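Side-chain contact in arylamine n-acetyltransferase NAT (Mycobacterium tuberculosis, PDB 4BGF), which probably transfers an acetyl group from acetyl-coenzyme A to the amino group of arylamines: residues V49-S53 with P54-A58. Residues are numbered along the deposited sequence; the frame is centred on the assembly and turned at random.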
loop_
_atom_site.group_PDB
_atom_site.type_symbol
_atom_site.label_atom_id
_atom_site.label_comp_id
_atom_site.label_asym_id
_atom_site.label_seq_id
_atom_site.Cartn_x
_atom_site.Cartn_y
_atom_site.Cartn_z
ATOM N N VAL A 49 8.491 9.475 8.113
ATOM C CA VAL A 49 7.927 8.253 8.640
ATOM C C VAL A 49 9.111 7.449 9.126
ATOM O O VAL A 49 9.793 6.835 8.328
ATOM C CB VAL A 49 7.125 7.470 7.578
ATOM C CG1 VAL A 49 6.683 6.140 8.108
ATOM C CG2 VAL A 49 5.907 8.248 7.149
ATOM N N ASP A 50 9.378 7.466 10.427
ATOM C CA ASP A 50 10.440 6.627 10.943
ATOM C C ASP A 50 10.044 5.847 12.197
ATOM O O ASP A 50 10.840 5.093 12.724
ATOM C CB ASP A 50 11.764 7.418 11.082
ATOM C CG ASP A 50 11.832 8.263 12.327
ATOM O OD1 ASP A 50 10.825 8.926 12.652
ATOM O OD2 ASP A 50 12.911 8.265 12.969
ATOM N N ASP A 51 8.806 5.983 12.653
ATOM C CA ASP A 51 8.307 5.148 13.749
ATOM C C ASP A 51 7.360 4.123 13.114
ATOM O O ASP A 51 6.342 4.488 12.563
ATOM C CB ASP A 51 7.618 6.032 14.827
ATOM C CG ASP A 51 7.340 5.300 16.149
ATOM O OD1 ASP A 51 7.335 4.059 16.207
ATOM O OD2 ASP A 51 7.105 5.999 17.145
ATOM N N LEU A 52 7.745 2.853 13.133
ATOM C CA LEU A 52 6.955 1.786 12.527
ATOM C C LEU A 52 6.476 0.814 13.589
ATOM O O LEU A 52 6.243 -0.365 13.299
ATOM C CB LEU A 52 7.761 1.039 11.455
ATOM C CG LEU A 52 8.382 1.891 10.329
ATOM C CD1 LEU A 52 9.036 1.021 9.264
ATOM C CD2 LEU A 52 7.355 2.807 9.710
ATOM N N SER A 53 6.323 1.327 14.814
ATOM C CA SER A 53 5.756 0.577 15.927
ATOM C C SER A 53 4.242 0.511 15.860
ATOM O O SER A 53 3.596 1.396 15.308
ATOM C CB SER A 53 6.167 1.207 17.247
ATOM O OG SER A 53 5.484 2.411 17.498
ATOM N N PRO A 54 3.660 -0.545 16.445
ATOM C CA PRO A 54 2.210 -0.733 16.376
ATOM C C PRO A 54 1.435 0.441 16.918
ATOM O O PRO A 54 0.368 0.771 16.433
ATOM C CB PRO A 54 1.966 -1.940 17.269
ATOM C CG PRO A 54 3.223 -2.656 17.323
ATOM C CD PRO A 54 4.321 -1.654 17.157
ATOM N N GLN A 55 1.976 1.070 17.937
ATOM C CA GLN A 55 1.301 2.180 18.535
ATOM C C GLN A 55 1.222 3.274 17.511
ATOM O O GLN A 55 0.164 3.813 17.248
ATOM C CB GLN A 55 2.083 2.660 19.745
ATOM C CG GLN A 55 1.451 3.806 20.438
ATOM C CD GLN A 55 2.308 4.315 21.551
ATOM O OE1 GLN A 55 3.506 4.021 21.630
ATOM N NE2 GLN A 55 1.698 5.086 22.436
ATOM N N ALA A 56 2.377 3.571 16.925
ATOM C CA ALA A 56 2.537 4.734 16.082
ATOM C C ALA A 56 1.632 4.600 14.884
ATOM O O ALA A 56 0.932 5.527 14.531
ATOM C CB ALA A 56 3.980 4.864 15.641
ATOM N N LEU A 57 1.648 3.410 14.301
ATOM C CA LEU A 57 0.934 3.117 13.088
ATOM C C LEU A 57 -0.562 2.978 13.335
ATOM O O LEU A 57 -1.360 3.290 12.458
ATOM C CB LEU A 57 1.500 1.856 12.460
ATOM C CG LEU A 57 2.921 1.943 11.874
ATOM C CD1 LEU A 57 3.277 0.672 11.131
ATOM C CD2 LEU A 57 3.101 3.131 10.926
ATOM N N ALA A 58 -0.947 2.553 14.541
ATOM C CA ALA A 58 -2.362 2.447 14.903
ATOM C C ALA A 58 -2.934 3.828 15.167
ATOM O O ALA A 58 -4.050 4.128 14.804
ATOM C CB ALA A 58 -2.549 1.559 16.119
#
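Ser53 turns its hydroxyl forward, to the backbone N of Ala56 in the first turn of helix 54-63, making the N-cap where the loop after helix 41-44 runs into that helix. With chi1 at 74°, Ser53 OG is folded in over its own backbone and lies 3.4 Å from Ala56 N, a long and weak capping bond. Serine suits this place because its short side chain can reach forward to a first-turn N-H, while its own carbonyl opens the helical pattern: Leu57 N reaches Ser53 O at 3.0 Å. Pro54 follows as the first helical residue, where a missing N-H costs no helix bond and the ring already holds phi near a helical value.

The cap is itself positioned by Asp51. Its CG lies anti to the backbone N (chi1 -167°), carrying the carboxylate forward so that OD1 takes two bonds from one face of its plane. Ser53 OG gives its proton to Asp51 OD1 at 2.8 Å on the syn side, and Ser53 N donates from the anti side, which makes an Asx turn. Both donors are tilted out of the carboxylate plane, by 33° and 24°. The negative charge near the helix N-terminus probably interacts favourably with the helix dipole. The methyl of Ala56 lies over that same face of the carboxylate, CB 3.4 Å from Asp51 CG; alanine suits the spot because its single methyl can lie flat over the group.

On the inner side Leu57 points back at the loop, and Leu52, whose carbonyl oxygen accepts a hydrogen bond from the hydroxyl of Tyr79, reaches helices 70-83 and 186-198. The fork of Leu57 spans the loop backbone: Leu57 CD1 rests 3.8 Å from Leu52 O, and Leu52 CD2 and Leu57 CD2 make a looser apolar contact at 4.4 Å.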